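Local coordinates for nucleoside-diphosphate sugar epimerase (SulA family) (Corynebacterium glutamicum, PDB 3OH8), which probably acts as an NAD(P)-dependent epimerase on nucleotide sugars, its true substrate being unestablished, at residues Thr346-Arg351 / Gly360-Val365; Ser146-Ala151 / Arg351-Ala356; Glu14-Trp19 / His94-Gln99; Leu104-Val109 / Leu496-Asn501. All blocks are in the same frame, centred on the assembly; numbering follows the deposited sequence.

Contact 1 (Thr346-Arg351 / Gly360-Val365)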
loop_
_atom_site.group_PDB
_atom_site.type_symbol
_atom_site.label_atom_id
_atom_site.label_comp_id
_atom_site.label_asym_id
_atom_site.label_seq_id
_atom_site.Cartn_x
_atom_site.Cartn_y
_atom_site.Cartn_z
ATOM N N THR A 346 -0.034 4.066 3.937
ATOM C CA THR A 346 -0.408 2.931 4.775
ATOM C C THR A 346 0.604 2.700 5.913
ATOM O O THR A 346 0.197 2.399 7.037
ATOM C CB THR A 346 -0.697 1.627 3.971
ATOM O OG1 THR A 346 0.485 1.189 3.291
ATOM C CG2 THR A 346 -1.806 1.875 2.940
ATOM N N ASP A 347 1.904 2.848 5.633
ATOM C CA ASP A 347 2.912 2.770 6.702
ATOM C C ASP A 347 2.540 3.694 7.856
ATOM O O ASP A 347 2.658 3.332 9.032
ATOM C CB ASP A 347 4.305 3.139 6.193
ATOM C CG ASP A 347 4.992 1.990 5.458
ATOM O OD1 ASP A 347 4.381 0.908 5.291
ATOM O OD2 ASP A 347 6.152 2.179 5.043
ATOM N N ILE A 348 2.105 4.908 7.513
ATOM C CA ILE A 348 1.773 5.903 8.533
ATOM C C ILE A 348 0.539 5.476 9.319
ATOM O O ILE A 348 0.513 5.580 10.544
ATOM C CB ILE A 348 1.625 7.306 7.908
ATOM C CG1 ILE A 348 3.014 7.812 7.488
ATOM C CG2 ILE A 348 1.009 8.275 8.894
ATOM C CD1 ILE A 348 2.990 8.981 6.496
ATOM N N TYR A 349 -0.476 4.969 8.630
ATOM C CA TYR A 349 -1.640 4.439 9.341
ATOM C C TYR A 349 -1.245 3.295 10.267
ATOM O O TYR A 349 -1.640 3.246 11.437
ATOM C CB TYR A 349 -2.712 3.961 8.350
ATOM C CG TYR A 349 -3.673 5.075 7.954
ATOM C CD1 TYR A 349 -4.708 5.457 8.801
ATOM C CD2 TYR A 349 -3.554 5.723 6.724
ATOM C CE1 TYR A 349 -5.600 6.482 8.439
ATOM C CE2 TYR A 349 -4.431 6.739 6.358
ATOM C CZ TYR A 349 -5.443 7.120 7.223
ATOM O OH TYR A 349 -6.315 8.129 6.854
ATOM N N TYR A 350 -0.473 2.367 9.714
ATOM C CA TYR A 350 -0.050 1.171 10.435
ATOM C C TYR A 350 0.726 1.595 11.673
ATOM O O TYR A 350 0.417 1.164 12.786
ATOM C CB TYR A 350 0.790 0.306 9.489
ATOM C CG TYR A 350 1.076 -1.111 9.936
ATOM C CD1 TYR A 350 1.605 -1.377 11.186
ATOM C CD2 TYR A 350 0.858 -2.184 9.070
ATOM C CE1 TYR A 350 1.893 -2.693 11.581
ATOM C CE2 TYR A 350 1.139 -3.489 9.448
ATOM C CZ TYR A 350 1.658 -3.736 10.705
ATOM O OH TYR A 350 1.935 -5.036 11.076
ATOM N N ARG A 351 1.703 2.482 11.492
ATOM C CA ARG A 351 2.429 3.017 12.629
ATOM C C ARG A 351 1.504 3.667 13.658
ATOM O O ARG A 351 1.658 3.446 14.864
ATOM C CB ARG A 351 3.499 4.028 12.189
ATOM C CG ARG A 351 4.327 4.508 13.363
ATOM C CD ARG A 351 5.425 5.503 13.006
ATOM N NE ARG A 351 6.112 5.876 14.237
ATOM C CZ ARG A 351 7.369 6.292 14.318
ATOM N NH1 ARG A 351 8.107 6.431 13.226
ATOM N NH2 ARG A 351 7.886 6.553 15.515
ATOM N N GLY A 360 -2.839 13.361 17.898
ATOM C CA GLY A 360 -3.085 14.679 17.322
ATOM C C GLY A 360 -2.944 14.632 15.810
ATOM O O GLY A 360 -2.961 13.546 15.212
ATOM N N PRO A 361 -2.808 15.802 15.176
ATOM C CA PRO A 361 -2.665 15.861 13.716
ATOM C C PRO A 361 -1.315 15.318 13.231
ATOM O O PRO A 361 -0.289 15.595 13.842
ATOM C CB PRO A 361 -2.749 17.361 13.417
ATOM C CG PRO A 361 -2.255 18.025 14.690
ATOM C CD PRO A 361 -2.781 17.141 15.800
ATOM N N ILE A 362 -1.326 14.534 12.154
ATOM C CA ILE A 362 -0.095 14.079 11.529
ATOM C C ILE A 362 -0.159 14.403 10.039
ATOM O O ILE A 362 -1.094 13.987 9.366
ATOM C CB ILE A 362 0.054 12.564 11.673
ATOM C CG1 ILE A 362 0.063 12.161 13.154
ATOM C CG2 ILE A 362 1.309 12.108 10.987
ATOM C CD1 ILE A 362 1.288 12.682 13.933
ATOM N N ASN A 363 0.795 15.179 9.523
ATOM C CA ASN A 363 0.847 15.402 8.080
ATOM C C ASN A 363 1.375 14.138 7.402
ATOM O O ASN A 363 2.554 13.803 7.539
ATOM C CB ASN A 363 1.737 16.598 7.720
ATOM C CG ASN A 363 1.102 17.947 8.074
ATOM O OD1 ASN A 363 1.775 18.985 8.067
ATOM N ND2 ASN A 363 -0.187 17.943 8.364
ATOM N N ALA A 364 0.509 13.422 6.693
ATOM C CA ALA A 364 0.963 12.229 5.974
ATOM C C ALA A 364 1.275 12.630 4.548
ATOM O O ALA A 364 0.442 12.497 3.657
ATOM C CB ALA A 364 -0.086 11.133 6.011
ATOM N N VAL A 365 2.475 13.166 4.364
ATOM C CA VAL A 365 2.944 13.665 3.084
ATOM C C VAL A 365 4.412 13.293 3.002
ATOM O O VAL A 365 5.082 13.181 4.021
ATOM C CB VAL A 365 2.826 15.215 3.001
ATOM C CG1 VAL A 365 1.366 15.663 3.207
ATOM C CG2 VAL A 365 3.756 15.880 4.027
#
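In a beta-alpha-beta unit of the Rossmann-type domain, I348 on helix 342-354 meets A364 and, more loosely, I362 on strand 360-364. The chain passes through this helix from strand 336-341 to strand 360-364, and both strands run parallel to strand 298-308. I348 has CG1 beside the backbone N (chi1 -71°), and its extended second torsion carries CD1 straight out to the strand. There CD1 of I348 lies 3.8 Å from CB of A364 and 3.9 Å from CA of A364, so the methyl rests on backbone as well as side chain. Alanine suits that spot because its small CB leaves room for the long arm of the isoleucine. The other branch, CG2 of I348, reaches CG2 of I362 at 4.4 Å, a looser touch. I362 and A364 stand two apart on the strand and both present their CB atoms to the helix. L420 of helix 418-422 also packs on I348 and I362, and I302 on A364. No hydrogen bond crosses the contact. An isoleucine of the connecting helix packed on small and branched apolar residues of a parallel strand is typical of the beta-alpha-beta crossover of a Rossmann fold.

Contact 2 (Ser146-Ala151 / Arg351-Ala356)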
loop_
_atom_site.group_PDB
_atom_site.type_symbol
_atom_site.label_atom_id
_atom_site.label_comp_id
_atom_site.label_asym_id
_atom_site.label_seq_id
_atom_site.Cartn_x
_atom_site.Cartn_y
_atom_site.Cartn_z
ATOM N N SER A 146 2.609 -7.899 19.943
ATOM C CA SER A 146 1.436 -8.768 19.984
ATOM C C SER A 146 0.395 -8.283 18.991
ATOM O O SER A 146 0.198 -7.075 18.825
ATOM C CB SER A 146 0.815 -8.806 21.381
ATOM O OG SER A 146 1.618 -9.550 22.271
ATOM N N PRO A 147 -0.293 -9.226 18.349
ATOM C CA PRO A 147 -1.322 -8.889 17.354
ATOM C C PRO A 147 -2.443 -8.060 17.966
ATOM O O PRO A 147 -2.869 -8.321 19.091
ATOM C CB PRO A 147 -1.857 -10.260 16.928
ATOM C CG PRO A 147 -0.728 -11.227 17.251
ATOM C CD PRO A 147 -0.114 -10.684 18.506
ATOM N N LEU A 148 -2.907 -7.060 17.228
ATOM C CA LEU A 148 -4.051 -6.271 17.645
ATOM C C LEU A 148 -5.221 -6.614 16.753
ATOM O O LEU A 148 -5.035 -7.160 15.671
ATOM C CB LEU A 148 -3.745 -4.776 17.511
ATOM C CG LEU A 148 -2.659 -4.248 18.446
ATOM C CD1 LEU A 148 -2.214 -2.864 18.000
ATOM C CD2 LEU A 148 -3.172 -4.237 19.888
ATOM N N THR A 149 -6.422 -6.291 17.215
ATOM C CA THR A 149 -7.594 -6.349 16.360
ATOM C C THR A 149 -7.992 -4.920 16.015
ATOM O O THR A 149 -8.201 -4.091 16.901
ATOM C CB THR A 149 -8.773 -7.069 17.039
ATOM O OG1 THR A 149 -8.355 -8.377 17.441
ATOM C CG2 THR A 149 -9.954 -7.194 16.076
ATOM N N VAL A 150 -8.114 -4.659 14.722
ATOM C CA VAL A 150 -8.290 -3.317 14.202
ATOM C C VAL A 150 -9.586 -3.258 13.398
ATOM O O VAL A 150 -9.724 -3.939 12.377
ATOM C CB VAL A 150 -7.090 -2.955 13.279
ATOM C CG1 VAL A 150 -7.167 -1.520 12.837
ATOM C CG2 VAL A 150 -5.771 -3.204 13.989
ATOM N N ALA A 151 -10.551 -2.479 13.876
ATOM C CA ALA A 151 -11.763 -2.242 13.103
ATOM C C ALA A 151 -11.450 -1.155 12.090
ATOM O O ALA A 151 -10.805 -0.162 12.430
ATOM C CB ALA A 151 -12.917 -1.805 14.016
ATOM N N ARG A 351 1.703 2.482 11.492
ATOM C CA ARG A 351 2.429 3.017 12.629
ATOM C C ARG A 351 1.504 3.667 13.658
ATOM O O ARG A 351 1.658 3.446 14.864
ATOM C CB ARG A 351 3.499 4.028 12.189
ATOM C CG ARG A 351 4.327 4.508 13.363
ATOM C CD ARG A 351 5.425 5.503 13.006
ATOM N NE ARG A 351 6.112 5.876 14.237
ATOM C CZ ARG A 351 7.369 6.292 14.318
ATOM N NH1 ARG A 351 8.107 6.431 13.226
ATOM N NH2 ARG A 351 7.886 6.553 15.515
ATOM N N ALA A 352 0.563 4.489 13.192
ATOM C CA ALA A 352 -0.354 5.165 14.121
ATOM C C ALA A 352 -1.115 4.145 14.971
ATOM O O ALA A 352 -1.336 4.344 16.167
ATOM C CB ALA A 352 -1.333 6.055 13.351
ATOM N N ILE A 353 -1.519 3.049 14.337
ATOM C CA ILE A 353 -2.255 2.006 15.033
ATOM C C ILE A 353 -1.482 1.448 16.230
ATOM O O ILE A 353 -2.039 1.312 17.328
ATOM C CB ILE A 353 -2.646 0.869 14.063
ATOM C CG1 ILE A 353 -3.693 1.365 13.061
ATOM C CG2 ILE A 353 -3.130 -0.356 14.821
ATOM C CD1 ILE A 353 -3.966 0.351 11.937
ATOM N N VAL A 354 -0.198 1.158 16.034
ATOM C CA VAL A 354 0.596 0.456 17.060
ATOM C C VAL A 354 1.466 1.355 17.944
ATOM O O VAL A 354 1.866 0.950 19.033
ATOM C CB VAL A 354 1.496 -0.659 16.438
ATOM C CG1 VAL A 354 0.689 -1.551 15.509
ATOM C CG2 VAL A 354 2.655 -0.055 15.678
ATOM N N ASP A 355 1.738 2.577 17.492
ATOM C CA ASP A 355 2.708 3.443 18.160
ATOM C C ASP A 355 2.017 4.514 18.999
ATOM O O ASP A 355 1.509 5.502 18.470
ATOM C CB ASP A 355 3.635 4.086 17.118
ATOM C CG ASP A 355 4.744 4.925 17.739
ATOM O OD1 ASP A 355 4.857 4.975 18.982
ATOM O OD2 ASP A 355 5.506 5.539 16.965
ATOM N N ALA A 356 2.000 4.313 20.311
ATOM C CA ALA A 356 1.333 5.248 21.206
ATOM C C ALA A 356 1.960 6.652 21.191
ATOM O O ALA A 356 1.404 7.563 21.784
ATOM C CB ALA A 356 1.296 4.698 22.622
#
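L148 pushes one methyl, CD1, into the shallow hollow between I353 and V354 at the last turn of helix 342-354. Its CD1 is 4.0 Å from CG1 of V354 and 4.2 Å from CG2 of I353. The leucine keeps CG beside its backbone N (chi1 -66°) and stretches CD1 outward. Against I353 it runs alongside in the opposite sense, whereas it meets V354 at a slant.

One step further into the sheet the fit changes. V150 and I353 point at each other end to end, and two methyls face two methyls: CG1 of V150 touches CD1 of I353 at 3.8 Å, while CG2 of V150 lies 4.0 Å from CG2 of I353. I353 is thus shared by L148, just before the strand, and V150 on it, with its CG2 lying between CD1 of L148 and CG2 of V150; it also packs on V204 and V206 of strand 204-207. Strand 149-153, hydrogen-bonded between strands 173-178 and 204-207, is the first strand of the Rossmann-type sheet, which in this family leads into the dinucleotide-binding turn. Both methyls of V150 sit on CB and so present a short, wide surface to the two branches of I353.

A salt bridge spans the helix end, from R351 in the last turn to D355 just past it: NE of R351 lies 2.8 Å and NH2 3.0 Å from the single oxygen OD2 of D355, side-on and in the guanidinium plane. OD1 of D355 accepts from N of Q357, and NH1 of R351 bonds to H425.

Contact 3 (Glu14-Trp19 / His94-Gln99)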
loop_
_atom_site.group_PDB
_atom_site.type_symbol
_atom_site.label_atom_id
_atom_site.label_comp_id
_atom_site.label_asym_id
_atom_site.label_seq_id
_atom_site.Cartn_x
_atom_site.Cartn_y
_atom_site.Cartn_z
ATOM N N GLU A 14 12.583 -18.465 7.558
ATOM C CA GLU A 14 11.361 -18.803 8.282
ATOM C C GLU A 14 10.389 -17.607 8.345
ATOM O O GLU A 14 9.180 -17.766 8.174
ATOM C CB GLU A 14 11.716 -19.301 9.681
ATOM C CG GLU A 14 10.535 -19.682 10.542
ATOM C CD GLU A 14 10.949 -19.969 11.978
ATOM O OE1 GLU A 14 12.106 -20.388 12.192
ATOM O OE2 GLU A 14 10.121 -19.770 12.892
HETATM N N MSE A 15 10.914 -16.414 8.597
HETATM C CA MSE A 15 10.085 -15.204 8.629
HETATM C C MSE A 15 9.559 -14.877 7.231
HETATM O O MSE A 15 8.385 -14.524 7.051
HETATM C CB MSE A 15 10.893 -14.019 9.196
HETATM C CG MSE A 15 10.226 -12.613 9.078
HETATM SE SE MSE A 15 11.242 -11.272 9.796
HETATM C CE MSE A 15 11.711 -12.015 11.366
ATOM N N VAL A 16 10.431 -14.965 6.237
ATOM C CA VAL A 16 10.031 -14.628 4.870
ATOM C C VAL A 16 8.956 -15.576 4.350
ATOM O O VAL A 16 7.940 -15.145 3.796
ATOM C CB VAL A 16 11.240 -14.633 3.919
ATOM C CG1 VAL A 16 10.799 -14.357 2.491
ATOM C CG2 VAL A 16 12.262 -13.603 4.372
ATOM N N TRP A 17 9.167 -16.871 4.550
ATOM C CA TRP A 17 8.177 -17.868 4.158
ATOM C C TRP A 17 6.854 -17.590 4.852
ATOM O O TRP A 17 5.779 -17.544 4.226
ATOM C CB TRP A 17 8.667 -19.262 4.547
ATOM C CG TRP A 17 7.629 -20.304 4.325
ATOM C CD1 TRP A 17 6.743 -20.793 5.243
ATOM C CD2 TRP A 17 7.345 -20.967 3.091
ATOM N NE1 TRP A 17 5.928 -21.734 4.653
ATOM C CE2 TRP A 17 6.278 -21.858 3.333
ATOM C CE3 TRP A 17 7.887 -20.892 1.803
ATOM C CZ2 TRP A 17 5.748 -22.671 2.335
ATOM C CZ3 TRP A 17 7.359 -21.707 0.810
ATOM C CH2 TRP A 17 6.303 -22.587 1.084
ATOM N N ASP A 18 6.945 -17.408 6.162
ATOM C CA ASP A 18 5.783 -17.156 6.992
ATOM C C ASP A 18 4.937 -16.020 6.429
ATOM O O ASP A 18 3.711 -16.102 6.379
ATOM C CB ASP A 18 6.258 -16.754 8.376
ATOM C CG ASP A 18 5.470 -17.408 9.460
ATOM O OD1 ASP A 18 5.961 -18.438 9.974
ATOM O OD2 ASP A 18 4.371 -16.895 9.785
ATOM N N TRP A 19 5.608 -14.952 6.017
ATOM C CA TRP A 19 4.922 -13.760 5.496
ATOM C C TRP A 19 4.043 -14.102 4.285
ATOM O O TRP A 19 2.920 -13.584 4.136
ATOM C CB TRP A 19 5.974 -12.699 5.150
ATOM C CG TRP A 19 5.430 -11.365 4.682
ATOM C CD1 TRP A 19 5.245 -10.238 5.432
ATOM C CD2 TRP A 19 5.034 -11.034 3.347
ATOM N NE1 TRP A 19 4.748 -9.220 4.641
ATOM C CE2 TRP A 19 4.610 -9.685 3.363
ATOM C CE3 TRP A 19 4.984 -11.751 2.145
ATOM C CZ2 TRP A 19 4.152 -9.041 2.211
ATOM C CZ3 TRP A 19 4.530 -11.113 1.008
ATOM C CH2 TRP A 19 4.118 -9.769 1.047
ATOM N N HIS A 94 8.142 -20.281 -6.879
ATOM C CA HIS A 94 8.722 -19.387 -5.874
ATOM C C HIS A 94 9.625 -20.235 -4.989
ATOM O O HIS A 94 9.135 -21.066 -4.228
ATOM C CB HIS A 94 7.643 -18.770 -4.967
ATOM C CG HIS A 94 6.498 -18.142 -5.695
ATOM N ND1 HIS A 94 6.260 -16.781 -5.693
ATOM C CD2 HIS A 94 5.479 -18.695 -6.410
ATOM C CE1 HIS A 94 5.163 -16.522 -6.386
ATOM N NE2 HIS A 94 4.676 -17.665 -6.831
ATOM N N ASN A 95 10.930 -20.012 -5.079
ATOM C CA ASN A 95 11.909 -20.814 -4.339
ATOM C C ASN A 95 12.624 -19.982 -3.275
ATOM O O ASN A 95 13.046 -18.854 -3.540
ATOM C CB ASN A 95 12.935 -21.396 -5.306
ATOM C CG ASN A 95 13.721 -22.549 -4.707
ATOM O OD1 ASN A 95 14.881 -22.393 -4.307
ATOM N ND2 ASN A 95 13.097 -23.713 -4.651
ATOM N N PHE A 96 12.771 -20.547 -2.079
ATOM C CA PHE A 96 13.369 -19.840 -0.949
ATOM C C PHE A 96 14.545 -20.640 -0.389
ATOM O O PHE A 96 14.349 -21.751 0.098
ATOM C CB PHE A 96 12.343 -19.701 0.174
ATOM C CG PHE A 96 11.091 -18.952 -0.215
ATOM C CD1 PHE A 96 10.098 -19.571 -0.963
ATOM C CD2 PHE A 96 10.898 -17.645 0.203
ATOM C CE1 PHE A 96 8.929 -18.891 -1.296
ATOM C CE2 PHE A 96 9.743 -16.957 -0.129
ATOM C CZ PHE A 96 8.757 -17.578 -0.886
ATOM N N VAL A 97 15.753 -20.092 -0.429
ATOM C CA VAL A 97 16.865 -20.761 0.257
ATOM C C VAL A 97 17.516 -19.878 1.311
ATOM O O VAL A 97 17.365 -18.661 1.284
ATOM C CB VAL A 97 17.948 -21.294 -0.711
ATOM C CG1 VAL A 97 17.373 -22.415 -1.577
ATOM C CG2 VAL A 97 18.524 -20.179 -1.558
ATOM N N ASP A 98 18.224 -20.502 2.253
ATOM C CA ASP A 98 19.009 -19.755 3.228
ATOM C C ASP A 98 20.195 -19.130 2.530
ATOM O O ASP A 98 20.794 -19.732 1.634
ATOM C CB ASP A 98 19.472 -20.660 4.365
ATOM C CG ASP A 98 18.323 -21.182 5.183
ATOM O OD1 ASP A 98 17.389 -20.392 5.472
ATOM O OD2 ASP A 98 18.338 -22.385 5.523
ATOM N N GLN A 99 20.505 -17.899 2.918
ATOM C CA GLN A 99 21.600 -17.165 2.323
ATOM C C GLN A 99 22.193 -16.226 3.359
ATOM O O GLN A 99 21.633 -15.159 3.632
ATOM C CB GLN A 99 21.119 -16.366 1.115
ATOM C CG GLN A 99 22.248 -15.677 0.383
ATOM C CD GLN A 99 23.241 -16.682 -0.204
ATOM O OE1 GLN A 99 22.845 -17.642 -0.850
ATOM N NE2 GLN A 99 24.530 -16.455 0.021
#
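F96, the residue with most surface buried here, is held by W17 over one face and V16 at one edge. The tryptophan comes edge-on: its six-membered ring and the phenylalanine ring have centroids 5.4 Å apart and planes at 81°, an offset T-shaped stack. CE3 of W17 stands over the rim of F96 and not its middle, 3.8 Å from CD1 of F96, and the neighbouring CZ3 of W17 lies 3.9 Å from CE1 of F96. CG of W17 is turned anti to the backbone N (chi1 173°), which swings the benzo edge of the indole round to the strand although the side chain does not leave the helix pointing at it. V16 works on the opposite edge of the phenyl ring, at CD2 and CE2: its CG1 is 3.8 Å from CE2 of F96 and near the ring plane. A flat ring suits this place because it can offer a face to one neighbour and an edge to the next. H20, one turn on from V16, adds a further edge-to-face pair with F96. A seven-stranded antiparallel sheet packed on the long helix 119-139, which W19 also touches, with helix 13-21 on the same face, is consistent with a helix-grip fold.

Contact 4 (Leu104-Val109 / Leu496-Asn501)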
loop_
_atom_site.group_PDB
_atom_site.type_symbol
_atom_site.label_atom_id
_atom_site.label_comp_id
_atom_site.label_asym_id
_atom_site.label_seq_id
_atom_site.Cartn_x
_atom_site.Cartn_y
_atom_site.Cartn_z
ATOM N N LEU A 104 17.356 -16.042 0.053
ATOM C CA LEU A 104 17.534 -15.818 -1.372
ATOM C C LEU A 104 16.310 -16.395 -2.049
ATOM O O LEU A 104 16.062 -17.603 -1.965
ATOM C CB LEU A 104 18.790 -16.521 -1.905
ATOM C CG LEU A 104 18.959 -16.393 -3.430
ATOM C CD1 LEU A 104 19.157 -14.938 -3.840
ATOM C CD2 LEU A 104 20.108 -17.256 -3.923
ATOM N N ILE A 105 15.526 -15.531 -2.687
ATOM C CA ILE A 105 14.328 -15.970 -3.386
ATOM C C ILE A 105 14.624 -16.085 -4.864
ATOM O O ILE A 105 15.170 -15.162 -5.479
ATOM C CB ILE A 105 13.147 -14.976 -3.170
ATOM C CG1 ILE A 105 12.763 -14.948 -1.689
ATOM C CG2 ILE A 105 11.947 -15.395 -3.998
ATOM C CD1 ILE A 105 11.720 -13.890 -1.317
ATOM N N THR A 106 14.278 -17.229 -5.441
ATOM C CA THR A 106 14.346 -17.349 -6.884
ATOM C C THR A 106 12.944 -17.521 -7.437
ATOM O O THR A 106 12.203 -18.412 -7.016
ATOM C CB THR A 106 15.221 -18.534 -7.332
ATOM O OG1 THR A 106 16.529 -18.401 -6.763
ATOM C CG2 THR A 106 15.322 -18.562 -8.872
ATOM N N ASP A 107 12.578 -16.645 -8.364
ATOM C CA ASP A 107 11.320 -16.789 -9.080
ATOM C C ASP A 107 11.620 -17.345 -10.455
ATOM O O ASP A 107 12.485 -16.833 -11.166
ATOM C CB ASP A 107 10.625 -15.442 -9.248
ATOM C CG ASP A 107 10.151 -14.874 -7.936
ATOM O OD1 ASP A 107 9.155 -15.393 -7.389
ATOM O OD2 ASP A 107 10.790 -13.921 -7.455
ATOM N N SER A 108 10.896 -18.389 -10.827
ATOM C CA SER A 108 11.013 -18.941 -12.164
ATOM C C SER A 108 9.614 -19.045 -12.757
ATOM O O SER A 108 8.784 -19.816 -12.279
ATOM C CB SER A 108 11.686 -20.318 -12.121
ATOM O OG SER A 108 11.776 -20.874 -13.421
ATOM N N VAL A 109 9.343 -18.247 -13.781
ATOM C CA VAL A 109 8.045 -18.315 -14.436
ATOM C C VAL A 109 8.177 -18.873 -15.854
ATOM O O VAL A 109 8.980 -18.399 -16.656
ATOM C CB VAL A 109 7.315 -16.953 -14.441
ATOM C CG1 VAL A 109 8.195 -15.873 -15.021
ATOM C CG2 VAL A 109 6.011 -17.055 -15.225
ATOM N N LEU A 496 18.635 -23.568 -10.018
ATOM C CA LEU A 496 19.957 -23.858 -9.467
ATOM C C LEU A 496 20.999 -22.900 -10.027
ATOM O O LEU A 496 21.827 -22.360 -9.293
ATOM C CB LEU A 496 20.360 -25.308 -9.761
ATOM C CG LEU A 496 19.826 -26.373 -8.793
ATOM C CD1 LEU A 496 18.375 -26.116 -8.387
ATOM C CD2 LEU A 496 19.985 -27.770 -9.390
ATOM N N SER A 497 20.947 -22.687 -11.337
ATOM C CA SER A 497 21.878 -21.781 -11.989
ATOM C C SER A 497 21.738 -20.344 -11.479
ATOM O O SER A 497 22.733 -19.644 -11.290
ATOM C CB SER A 497 21.693 -21.823 -13.505
ATOM O OG SER A 497 22.610 -20.944 -14.128
ATOM N N SER A 498 20.501 -19.909 -11.254
ATOM C CA SER A 498 20.263 -18.552 -10.778
ATOM C C SER A 498 20.840 -18.364 -9.369
ATOM O O SER A 498 21.400 -17.312 -9.046
ATOM C CB SER A 498 18.762 -18.218 -10.825
ATOM O OG SER A 498 18.541 -16.872 -10.427
ATOM N N ILE A 499 20.709 -19.397 -8.542
ATOM C CA ILE A 499 21.244 -19.378 -7.186
ATOM C C ILE A 499 22.768 -19.297 -7.246
ATOM O O ILE A 499 23.378 -18.402 -6.665
ATOM C CB ILE A 499 20.766 -20.619 -6.386
ATOM C CG1 ILE A 499 19.272 -20.496 -6.050
ATOM C CG2 ILE A 499 21.570 -20.797 -5.100
ATOM C CD1 ILE A 499 18.657 -21.789 -5.494
ATOM N N LEU A 500 23.375 -20.202 -8.008
ATOM C CA LEU A 500 24.824 -20.215 -8.204
ATOM C C LEU A 500 25.352 -18.852 -8.686
ATOM O O LEU A 500 26.382 -18.367 -8.209
ATOM C CB LEU A 500 25.176 -21.316 -9.216
ATOM C CG LEU A 500 26.303 -22.317 -8.967
ATOM C CD1 LEU A 500 26.428 -22.715 -7.497
ATOM C CD2 LEU A 500 26.079 -23.540 -9.865
ATOM N N ASN A 501 24.642 -18.233 -9.626
ATOM C CA ASN A 501 25.038 -16.921 -10.140
ATOM C C ASN A 501 25.071 -15.871 -9.027
ATOM O O ASN A 501 26.012 -15.083 -8.909
ATOM C CB ASN A 501 24.095 -16.476 -11.268
ATOM C CG ASN A 501 24.413 -15.084 -11.788
ATOM O OD1 ASN A 501 25.440 -14.867 -12.433
ATOM N ND2 ASN A 501 23.521 -14.131 -11.518
#
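T106 and L104, two apart on strand 102-110, meet I499 and S498 of helix 488-511, which runs roughly antiparallel to the strand (143° between directions) with the axes 9.0 Å apart at closest. Threonine carries two different tips, and its first torsion sorts them. OG1 of T106 lies beside the backbone N (chi1 -56°) and comes within 3.5 Å of CG1 of I499, a van der Waals touch since that carbon is apolar. The methyl CG2 of T106 is thereby anti to the backbone N and rests against S498, 4.0 Å from both its CB and its OG. OG of S498 is in turn anti to the serine's backbone N, whence it meets both that methyl and OG of S6.

I499 sets CG1 beside its own backbone N (chi1 -72°) and CG2 anti to it, which spreads the two branches so that both reach one methyl: CD2 of L104 lies 4.0 Å from CG1 and 4.0 Å from CG2 of I499. The leucine meets I499 at a slant; T106 stands nearly square to it.

S6 OG, on the edge strand 3-9, is hydrogen-bonded to OG1 of T106 and also to OG of S498, so one hydroxyl links strand and helix indirectly. On the other face of strand 102-110, I105 and D107 pack on helix 119-139; the C-terminal helix therefore covers the opposite side of the sheet. Small hydroxyl residues allow a close approach while their oxygens stay satisfied, which implies an adhesion made partly of apolar packing and partly of a short hydroxyl chain through S6.

Contacts 1 and 2 are two grips of one helix, 342-354, on the Rossmann-type sheet, meeting strands 360-364 and 149-153; both are buried and wholly aliphatic across the interface. Contacts 3 and 4 share the antiparallel sheet of the N-terminal domain, contact 4 joining it to the C-terminal helix; their adjacent strands 91-99 and 102-110 are joined by backbone bonds such as N95 O to T106 N (2.8 Å). Contact 3 packs an aromatic cluster on the face of the sheet that meets helix 13-21. Contact 4, only partly buried, lies on the opposite face and mixes hydroxyls with methyls. Contacts 1 and 4 lie farthest apart, with centres about 37 Å from each other.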